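Local coordinates for protein acetyl-CoA acetyltransferase (Mycobacterium smegmatis, PDB 4EGV) that is a monomeric thiolase-like protein with a thiolase fold and an additional C-terminal domain, and may have acyltransferase activity, at residues 504-508 with 516-520; 457-462 with 496-502; 468-473 with 484-488. One frame throughout, in Å; residues are numbered along the deposited sequence.

Contact 1 of 3, residues 504-508 with 516-520; sequences AKIVV and RAVLA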
# COMPACT_ATOMS: atom_id res chain seq x y z
N ALA A 504 5.50 12.61 -28.00
CA ALA A 504 6.53 13.23 -28.78
C ALA A 504 7.40 12.21 -29.44
O ALA A 504 7.63 11.17 -28.88
CB ALA A 504 7.34 14.07 -27.91
N LYS A 505 7.87 12.52 -30.64
CA LYS A 505 8.67 11.58 -31.41
C LYS A 505 10.12 11.65 -30.96
O LYS A 505 10.67 12.73 -30.75
CB LYS A 505 8.56 11.89 -32.91
CG LYS A 505 7.22 11.49 -33.58
CD LYS A 505 7.18 9.96 -33.90
CE LYS A 505 6.11 9.55 -34.95
NZ LYS A 505 4.80 10.20 -34.70
N ILE A 506 10.71 10.48 -30.79
CA ILE A 506 12.09 10.35 -30.35
C ILE A 506 12.79 9.25 -31.14
O ILE A 506 12.14 8.38 -31.72
CB ILE A 506 12.19 9.98 -28.83
CG1 ILE A 506 11.20 8.87 -28.45
CG2 ILE A 506 12.04 11.22 -27.96
CD1 ILE A 506 11.79 7.82 -27.60
N VAL A 507 14.12 9.29 -31.15
CA VAL A 507 14.91 8.25 -31.80
C VAL A 507 15.69 7.50 -30.72
O VAL A 507 16.41 8.10 -29.94
CB VAL A 507 15.78 8.81 -33.04
CG1 VAL A 507 17.13 9.33 -32.64
CG2 VAL A 507 15.96 7.76 -34.14
N VAL A 508 15.49 6.19 -30.64
CA VAL A 508 16.12 5.34 -29.63
C VAL A 508 17.21 4.49 -30.30
O VAL A 508 17.01 3.94 -31.38
CB VAL A 508 15.04 4.47 -28.85
CG1 VAL A 508 14.13 3.71 -29.80
CG2 VAL A 508 15.66 3.49 -27.90
N ARG A 516 19.43 4.49 -25.30
CA ARG A 516 19.51 5.91 -25.02
C ARG A 516 18.54 6.57 -25.95
O ARG A 516 18.07 5.94 -26.84
CB ARG A 516 20.94 6.41 -25.25
CG ARG A 516 21.70 6.82 -24.00
CD ARG A 516 22.53 5.69 -23.41
NE ARG A 516 23.75 6.09 -22.69
CZ ARG A 516 24.97 5.67 -23.01
NH1 ARG A 516 25.14 4.89 -24.04
NH2 ARG A 516 26.02 6.04 -22.32
N ALA A 517 18.23 7.84 -25.76
CA ALA A 517 17.25 8.49 -26.61
C ALA A 517 17.53 9.95 -26.80
O ALA A 517 18.32 10.52 -26.11
CB ALA A 517 15.90 8.29 -26.07
N VAL A 518 16.86 10.55 -27.77
CA VAL A 518 17.07 11.94 -28.14
C VAL A 518 15.91 12.33 -29.06
O VAL A 518 15.25 11.46 -29.52
CB VAL A 518 18.50 12.11 -28.72
CG1 VAL A 518 18.67 11.36 -29.99
CG2 VAL A 518 18.84 13.52 -28.92
N LEU A 519 15.62 13.61 -29.26
CA LEU A 519 14.44 14.07 -30.04
C LEU A 519 14.50 13.75 -31.56
O LEU A 519 15.54 13.39 -32.08
CB LEU A 519 14.21 15.56 -29.82
CG LEU A 519 13.28 15.96 -28.67
CD1 LEU A 519 13.19 17.46 -28.41
CD2 LEU A 519 11.92 15.31 -28.71
N ALA A 520 13.38 13.89 -32.27
CA ALA A 520 13.33 13.60 -33.73
C ALA A 520 12.84 14.78 -34.57
O ALA A 520 13.60 15.68 -34.92
CB ALA A 520 12.45 12.39 -34.01
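Ile506 and Leu519 meet through one branch each. CG2 of Ile506 lies 4.2 Å from CD2 of Leu519, and the two side chains cross at about a right angle. Leu519 CB starts away from 504-508, but its CD2 methyl swings back and also touches Lys505 O. Further along, Ile506 CD1 lies 4.4 Å from Ala517 CB. Ile506 and Ala517 are buried. Leu492 of helix 490-498 touches both, and Phe483 touches Ile506. On the other side of the sheet Val507 and Val518 lie side by side and point the same way. Their CG1 methyls are 3.7 Å apart.

The two segments form the last beta hairpin of the OB-type C-terminal domain. Strand 516-519 is an outermost strand of its sheet and is loosely joined. Ile506 and Leu519 are a non-hydrogen-bonded antiparallel pair. One good backbone bond runs from Val507 N to Val518 O, at 2.9 Å and nearly straight (168°). The return bond, Val518 N to Val507 O, is weak at 3.3 Å. Ala520 N reaches Lys505 O in another weak, bent bond. The CB atoms of Lys505 and Ala520 are 4.1 Å apart at the exposed edge, where the rest of the lysine chain turns away.

Contact 2 of 3, residues 457-462 with 496-502; sequences IETYTV and LSEGDPI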
# COMPACT_ATOMS: atom_id res chain seq x y z
N ILE A 457 6.75 8.66 -27.05
CA ILE A 457 6.77 8.68 -25.59
C ILE A 457 5.38 8.29 -25.03
O ILE A 457 4.38 8.94 -25.35
CB ILE A 457 7.21 10.05 -25.07
CG1 ILE A 457 8.67 10.29 -25.44
CG2 ILE A 457 7.03 10.13 -23.59
CD1 ILE A 457 9.18 11.64 -25.09
N GLU A 458 5.31 7.22 -24.24
CA GLU A 458 4.04 6.88 -23.60
C GLU A 458 3.99 7.45 -22.19
O GLU A 458 2.97 7.98 -21.75
CB GLU A 458 3.78 5.36 -23.61
CG GLU A 458 2.32 5.02 -23.32
CD GLU A 458 2.05 3.54 -23.21
OE1 GLU A 458 2.95 2.75 -23.49
OE2 GLU A 458 0.93 3.17 -22.82
N THR A 459 5.12 7.34 -21.50
CA THR A 459 5.31 7.92 -20.17
C THR A 459 6.80 8.15 -19.89
O THR A 459 7.67 7.70 -20.63
CB THR A 459 4.60 7.09 -19.09
OG1 THR A 459 4.66 7.77 -17.83
CG2 THR A 459 5.21 5.72 -18.98
N TYR A 460 7.08 8.87 -18.82
CA TYR A 460 8.39 9.42 -18.55
C TYR A 460 8.51 9.75 -17.07
O TYR A 460 7.52 9.90 -16.34
CB TYR A 460 8.61 10.70 -19.39
CG TYR A 460 7.72 11.86 -18.97
CD1 TYR A 460 8.19 12.86 -18.11
CD2 TYR A 460 6.40 11.95 -19.43
CE1 TYR A 460 7.37 13.91 -17.72
CE2 TYR A 460 5.57 13.00 -19.04
CZ TYR A 460 6.07 13.99 -18.18
OH TYR A 460 5.25 15.03 -17.79
N THR A 461 9.75 9.88 -16.63
CA THR A 461 10.03 10.59 -15.40
C THR A 461 11.41 11.26 -15.50
O THR A 461 12.15 11.00 -16.45
CB THR A 461 9.89 9.66 -14.16
OG1 THR A 461 10.06 10.41 -12.96
CG2 THR A 461 10.86 8.50 -14.24
N VAL A 462 11.72 12.15 -14.57
CA VAL A 462 13.03 12.77 -14.54
C VAL A 462 13.62 12.66 -13.14
O VAL A 462 12.92 12.84 -12.14
CB VAL A 462 12.96 14.25 -14.96
CG1 VAL A 462 14.38 14.83 -15.08
CG2 VAL A 462 12.23 14.42 -16.26
N LEU A 496 11.00 17.14 -21.05
CA LEU A 496 10.42 16.32 -19.97
C LEU A 496 10.23 17.07 -18.64
O LEU A 496 9.27 16.80 -17.90
CB LEU A 496 11.22 15.04 -19.72
CG LEU A 496 11.51 14.09 -20.88
CD1 LEU A 496 12.46 12.97 -20.48
CD2 LEU A 496 10.26 13.52 -21.45
N SER A 497 11.14 18.00 -18.35
CA SER A 497 11.08 18.78 -17.11
C SER A 497 10.14 19.99 -17.15
O SER A 497 9.53 20.33 -16.14
CB SER A 497 12.46 19.28 -16.71
OG SER A 497 13.45 18.28 -16.84
N GLU A 498 10.05 20.63 -18.31
CA GLU A 498 9.44 21.95 -18.42
C GLU A 498 8.28 22.07 -19.40
O GLU A 498 7.50 23.01 -19.32
CB GLU A 498 10.51 23.00 -18.78
CG GLU A 498 11.54 23.30 -17.68
CD GLU A 498 12.55 24.43 -18.03
OE1 GLU A 498 12.64 24.87 -19.22
OE2 GLU A 498 13.26 24.88 -17.10
N GLY A 499 8.05 21.01 -20.16
CA GLY A 499 6.92 20.96 -21.07
C GLY A 499 5.94 19.82 -20.90
O GLY A 499 5.65 19.42 -19.82
N ASP A 500 5.44 19.29 -22.00
CA ASP A 500 4.50 18.19 -22.00
C ASP A 500 4.89 17.24 -23.13
O ASP A 500 4.70 17.54 -24.28
CB ASP A 500 3.09 18.72 -22.19
CG ASP A 500 2.04 17.75 -21.78
OD1 ASP A 500 2.27 16.56 -21.88
OD2 ASP A 500 0.96 18.19 -21.39
N PRO A 501 5.49 16.11 -22.76
CA PRO A 501 6.14 15.23 -23.73
C PRO A 501 5.25 14.13 -24.30
O PRO A 501 5.53 13.66 -25.40
CB PRO A 501 7.28 14.61 -22.92
CG PRO A 501 6.79 14.62 -21.52
CD PRO A 501 5.97 15.88 -21.39
N ILE A 502 4.21 13.72 -23.58
CA ILE A 502 3.44 12.61 -24.05
C ILE A 502 3.25 12.59 -25.54
O ILE A 502 2.66 13.48 -26.10
CB ILE A 502 2.08 12.74 -23.48
CG1 ILE A 502 2.20 13.09 -22.02
CG2 ILE A 502 1.36 11.47 -23.67
CD1 ILE A 502 2.91 14.36 -21.81
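Ile457 and Ile502 come closest in the backbone, CA to CA 5.4 Å, where the chain turns back over strand 453-463 after leaving helix 490-498 at Gly499. The strand carries a classic beta bulge here, with Glu458 and Thr459 both opposite Ile474. The helix end and the loop after it thus pack on the domain's antiparallel sheet, consistent with the OB-type fold. No hydrogen bond joins the two segments. The side chains of Ile457, Tyr460 and Val462 carry the strand's part.

Tyr460 is the centre. Its CG lies between the backbone N and the carbonyl carbon (chi1 67°), which stands the ring up against the loop. Pro501 sits over one face of this ring in a CH-pi contact. Pro501 CG is 3.4 Å from the centroid of the Tyr460 ring and 20° off the normal. The proline and the tyrosine cross at about a right angle. Leu496 slides past the base of the tyrosine in the opposite direction, with CD2 3.9 Å from Tyr460 CB.

On either side of Tyr460 along the strand the packing is aliphatic. CD1 of Ile457 touches Pro501 CB at 4.1 Å and lies 4.2 Å from Leu496 CD2. CG2 of Val462 rests on Leu496 CB at 3.7 Å, while its CG1 faces Ser497.

Polar ends find their partners outside the two segments. Ser497 OG bonds to Val493 O. The two segments are held by apolar and CH-pi packing, while the phenol hydroxyl is satisfied by Arg203 of helix 191-206.

Contact 3 of 3, residues 468-473 with 484-488; sequences PHTGII and LAKTK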
# COMPACT_ATOMS: atom_id res chain seq x y z
N PRO A 468 24.00 15.24 -14.46
CA PRO A 468 22.90 16.04 -15.01
C PRO A 468 21.54 15.36 -14.75
O PRO A 468 21.48 14.17 -14.52
CB PRO A 468 23.25 16.18 -16.50
CG PRO A 468 24.36 15.21 -16.75
CD PRO A 468 24.76 14.53 -15.50
N HIS A 469 20.46 16.14 -14.76
CA HIS A 469 19.12 15.58 -14.65
C HIS A 469 18.94 14.46 -15.69
O HIS A 469 19.40 14.55 -16.81
CB HIS A 469 18.04 16.67 -14.79
CG HIS A 469 18.10 17.72 -13.71
ND1 HIS A 469 17.46 18.93 -13.82
CD2 HIS A 469 18.74 17.75 -12.52
CE1 HIS A 469 17.70 19.67 -12.75
NE2 HIS A 469 18.48 18.96 -11.94
N THR A 470 18.28 13.39 -15.29
CA THR A 470 18.23 12.18 -16.09
C THR A 470 16.79 11.74 -16.31
O THR A 470 16.05 11.57 -15.35
CB THR A 470 19.01 11.02 -15.39
OG1 THR A 470 20.35 11.42 -15.17
CG2 THR A 470 19.02 9.73 -16.22
N GLY A 471 16.43 11.54 -17.57
CA GLY A 471 15.10 11.10 -17.98
C GLY A 471 14.97 9.61 -18.21
O GLY A 471 15.86 8.96 -18.73
N ILE A 472 13.86 9.05 -17.78
CA ILE A 472 13.54 7.67 -18.07
C ILE A 472 12.26 7.69 -18.86
O ILE A 472 11.29 8.38 -18.51
CB ILE A 472 13.28 6.87 -16.80
CG1 ILE A 472 14.32 7.18 -15.70
CG2 ILE A 472 13.11 5.40 -17.14
CD1 ILE A 472 15.56 6.35 -15.66
N ILE A 473 12.25 6.95 -19.95
CA ILE A 473 11.13 6.95 -20.86
C ILE A 473 10.63 5.52 -21.08
O ILE A 473 11.42 4.59 -21.22
CB ILE A 473 11.53 7.63 -22.20
CG1 ILE A 473 12.02 9.05 -21.93
CG2 ILE A 473 10.37 7.61 -23.22
CD1 ILE A 473 12.18 9.89 -23.17
N LEU A 484 12.06 0.69 -22.97
CA LEU A 484 12.58 1.64 -22.00
C LEU A 484 13.77 2.41 -22.57
O LEU A 484 14.52 1.87 -23.39
CB LEU A 484 13.00 0.90 -20.72
CG LEU A 484 11.96 0.62 -19.66
CD1 LEU A 484 12.51 -0.37 -18.72
CD2 LEU A 484 11.68 1.92 -18.98
N ALA A 485 13.95 3.65 -22.15
CA ALA A 485 15.14 4.40 -22.51
C ALA A 485 15.56 5.41 -21.44
O ALA A 485 14.73 5.95 -20.69
CB ALA A 485 14.97 5.08 -23.85
N LYS A 486 16.86 5.63 -21.37
CA LYS A 486 17.46 6.56 -20.45
C LYS A 486 18.07 7.69 -21.28
O LYS A 486 18.52 7.47 -22.40
CB LYS A 486 18.55 5.84 -19.68
CG LYS A 486 19.01 6.57 -18.43
CD LYS A 486 20.55 6.55 -18.26
CE LYS A 486 20.99 5.66 -17.11
NZ LYS A 486 22.32 5.05 -17.34
N THR A 487 18.12 8.90 -20.74
CA THR A 487 18.54 10.06 -21.52
C THR A 487 19.15 11.19 -20.65
O THR A 487 18.62 11.56 -19.59
CB THR A 487 17.37 10.59 -22.47
OG1 THR A 487 17.87 11.56 -23.40
CG2 THR A 487 16.24 11.24 -21.71
N LYS A 488 20.28 11.71 -21.12
CA LYS A 488 20.84 12.91 -20.52
C LYS A 488 21.00 14.03 -21.53
O LYS A 488 21.50 15.11 -21.21
CB LYS A 488 22.19 12.62 -19.88
CG LYS A 488 22.05 11.68 -18.74
CD LYS A 488 23.28 11.47 -17.95
CE LYS A 488 23.06 10.24 -17.10
NZ LYS A 488 23.76 10.29 -15.81
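Strands 470-476 and 482-487 form a beta hairpin in the C-terminal domain, whose strand order, with helix 490-498 between the third and fourth strands, fits an OB-type fold. The short strand axes are 4.7 Å apart and run antiparallel at 167°.

Two hydrogen-bonded pairs frame one non-hydrogen-bonded pair. At Ile473 and Ala485 both bonds are good: Ile473 N to Ala485 O is 2.8 Å, and Ala485 N to Ile473 O is 2.9 Å. At Gly471 and Thr487 the two bonds differ. Gly471 N gives a nearly straight bond to Thr487 O. Thr487 N returns a weak, bent one to Gly471 O (131° at the hydrogen). Ile472 and Lys486 lie between, where CA-H groups meet carbonyl oxygens; Ile472 CA is 3.4 Å from Ala485 O.

Ile473, Ala485 and Thr487 share one side of the sheet, where Ile473 and Thr487 meet Leu492 of helix 490-498. Thr487 CG2 lies 3.9 Å from Gly471 CA, where glycine has no side chain. The hydroxyl of Thr487 instead bonds to Ala517 O, which links this hairpin to strand 516-519. Ile472 and Lys486 share the other side. CG2 of Ile472 lies 4.2 Å from CD2 of Leu484.

Past the last pair, the aliphatic chain of Lys488 crosses Pro468 at about a right angle and passes Thr470 obliquely. Lys488 CD is 4.1 Å from Pro468 CG. Thr470 turns its hydroxyl beside the backbone N (chi1 -58°), and from there OG1 donates a hydrogen bond to Pro468 O at 3.0 Å.

Overall arrangement
All three contacts lie in the C-terminal domain and share one five-stranded sheet. Contacts 2 and 3 are buried. Contact 1 is only partly buried, and its strand 516-519 is an outer edge of that sheet. Contacts 1 and 3 are hairpins held by backbone bonds, mostly good in contact 3 and mostly weak in contact 1. Contact 2 has no such bonds and packs a helix end and loop on the sheet. Strand 453-463 of contact 2 lies between 470-476 of contact 3 and 505-509 of contact 1. The hairpins also touch directly: Ala517 CB packs on Ala485 CB. This brings the outermost strands together, consistent with closure of an OB-type barrel.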